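Local coordinates for cobalamin (Vitamin B12) biosynthesis CbiX protein (Marinobacter aquaeolei, PDB 3LYH), which belongs to the CbiX family and probably acts as a metal-binding lyase in cobalamin biosynthesis, although the structure alone does not show its reaction, at the interface of chains A and B. Numbering follows the deposited sequence. Chains: chain A/B, Cobalamin (Vitamin B12) biosynthesis CbiX protein.

The interface of chains A and B. Residues chain A 23-24, 27, 70, 72; chain B 72-73, 104, 109, 113.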
loop_
_atom_site.group_PDB
_atom_site.type_symbol
_atom_site.label_atom_id
_atom_site.label_comp_id
_atom_site.label_asym_id
_atom_site.label_seq_id
_atom_site.Cartn_x
_atom_site.Cartn_y
_atom_site.Cartn_z
ATOM N N THR A 23 -8.162 -6.857 6.519
ATOM C CA THR A 23 -6.793 -6.317 6.474
ATOM C C THR A 23 -6.815 -4.792 6.472
ATOM O O THR A 23 -6.025 -4.161 7.161
ATOM C CB THR A 23 -6.008 -6.824 5.270
ATOM O OG1 THR A 23 -5.909 -8.272 5.297
ATOM C CG2 THR A 23 -4.554 -6.180 5.205
ATOM N N PHE A 24 -7.696 -4.191 5.673
ATOM C CA PHE A 24 -7.816 -2.725 5.656
ATOM C C PHE A 24 -8.383 -2.140 6.937
ATOM O O PHE A 24 -7.942 -1.070 7.383
ATOM C CB PHE A 24 -8.557 -2.243 4.385
ATOM C CG PHE A 24 -7.661 -2.116 3.222
ATOM C CD1 PHE A 24 -7.242 -3.233 2.511
ATOM C CD2 PHE A 24 -7.086 -0.895 2.919
ATOM C CE1 PHE A 24 -6.311 -3.085 1.467
ATOM C CE2 PHE A 24 -6.190 -0.748 1.878
ATOM C CZ PHE A 24 -5.808 -1.843 1.168
ATOM N N LEU A 27 -5.485 -2.050 9.168
ATOM C CA LEU A 27 -4.622 -0.912 8.709
ATOM C C LEU A 27 -5.107 0.465 9.156
ATOM O O LEU A 27 -4.280 1.334 9.538
ATOM C CB LEU A 27 -4.476 -0.890 7.184
ATOM C CG LEU A 27 -3.476 -1.906 6.606
ATOM C CD1 LEU A 27 -3.673 -2.073 5.074
ATOM C CD2 LEU A 27 -2.029 -1.510 6.883
ATOM N N LEU A 70 -5.827 5.345 0.851
ATOM C CA LEU A 70 -5.014 4.200 1.319
ATOM C C LEU A 70 -4.595 3.349 0.104
ATOM O O LEU A 70 -5.082 2.227 -0.066
ATOM C CB LEU A 70 -5.808 3.353 2.317
ATOM C CG LEU A 70 -6.253 3.996 3.581
ATOM C CD1 LEU A 70 -6.800 2.868 4.520
ATOM C CD2 LEU A 70 -5.103 4.847 4.272
ATOM N N LEU A 72 -1.013 2.429 -2.201
ATOM C CA LEU A 72 0.426 2.571 -2.402
ATOM C C LEU A 72 0.767 3.356 -3.659
ATOM O O LEU A 72 1.788 4.015 -3.688
ATOM C CB LEU A 72 1.156 1.228 -2.376
ATOM C CG LEU A 72 1.052 0.456 -1.044
ATOM C CD1 LEU A 72 1.668 -0.941 -1.104
ATOM C CD2 LEU A 72 1.739 1.268 0.047
ATOM N N LEU B 72 -0.719 -3.904 0.261
ATOM C CA LEU B 72 -1.465 -3.687 1.502
ATOM C C LEU B 72 -2.356 -4.851 1.869
ATOM O O LEU B 72 -2.611 -5.078 3.056
ATOM C CB LEU B 72 -2.280 -2.399 1.383
ATOM C CG LEU B 72 -1.474 -1.112 1.216
ATOM C CD1 LEU B 72 -2.417 0.058 0.971
ATOM C CD2 LEU B 72 -0.665 -0.829 2.471
ATOM N N ALA B 73 -2.884 -5.534 0.860
ATOM C CA ALA B 73 -3.620 -6.750 1.098
ATOM C C ALA B 73 -3.455 -7.617 -0.125
ATOM O O ALA B 73 -3.364 -7.096 -1.251
ATOM C CB ALA B 73 -5.098 -6.479 1.365
ATOM N N GLY B 104 1.118 -5.021 4.278
ATOM C CA GLY B 104 -0.085 -4.577 4.949
ATOM C C GLY B 104 -0.529 -5.363 6.155
ATOM O O GLY B 104 -1.376 -4.870 6.897
ATOM N N LEU B 109 2.762 -0.735 9.394
ATOM C CA LEU B 109 2.054 0.052 8.354
ATOM C C LEU B 109 0.870 0.852 8.898
ATOM O O LEU B 109 0.674 2.016 8.505
ATOM C CB LEU B 109 1.649 -0.826 7.162
ATOM C CG LEU B 109 2.651 -0.973 6.025
ATOM C CD1 LEU B 109 2.876 0.267 5.236
ATOM C CD2 LEU B 109 4.049 -1.524 6.491
ATOM N N ILE B 113 0.542 4.852 8.649
ATOM C CA ILE B 113 -0.670 5.475 8.111
ATOM C C ILE B 113 -1.238 6.523 9.073
ATOM O O ILE B 113 -1.589 7.628 8.694
ATOM C CB ILE B 113 -1.739 4.393 7.710
ATOM C CG1 ILE B 113 -1.255 3.614 6.500
ATOM C CG2 ILE B 113 -3.107 5.017 7.474
ATOM C CD1 ILE B 113 -2.059 2.333 6.218
HETATM O O HOH W 1 -3.588 -5.163 8.349
#
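B:Leu72 lies among A:Phe24, A:Leu27, A:Leu70 and A:Leu72 of the partner chain, in a two-fold symmetric interface between two copies of a CbiX-family protein. It illustrates how a homodimer contact can be built from one leucine used twice, although this pairing need not be the biological assembly. Followed outward, the leucine alternates between the phenyl ring and its twin. Its CB comes in over the tip of the phenyl ring, raised from the plane, 3.6 Å from A:Phe24 CZ, and also reaches A:Leu27 CD1. The next carbon, CG, sits 3.7 Å from CG of A:Leu72, its own symmetry mate, so the two branch points meet close to the dyad with the side chains crossing at a slant. Beyond it the branches part: CD1 turns towards the carbonyl oxygen of A:Leu70, at 3.6 Å, and the phenyl tip, whereas CD2 packs on CD2 of A:Leu72. With CG anti to the carbonyl carbon (chi1 -63°), the B:Leu72 side chain points away from its own C=O.

Helix 18-34 of chain A supplies the other wall. A:Leu27 CD1 stands 4.1 Å above the centre of the A:Phe24 ring, an intrachain contact that covers one face, while the ring carbon CE1 meets the methyl CB of B:Ala73. The second branch of A:Leu27, CD2, is directed at the 3-10 turn 103-105, 3.4 Å from the carbonyl oxygen of B:Gly104, and lies alongside B:Leu109 CB. B:Ile113 divides its two arms, CD1 touching A:Leu27 CD2 and CG2 lying 3.8 Å from A:Leu70 CD2. Direct polar pairing is absent from this patch; instead, a water bridges two backbone carbonyls, 2.7 Å from B:Gly104 O and close to A:Thr23 O, giving both acceptors a shared partner at the border of the apolar packing.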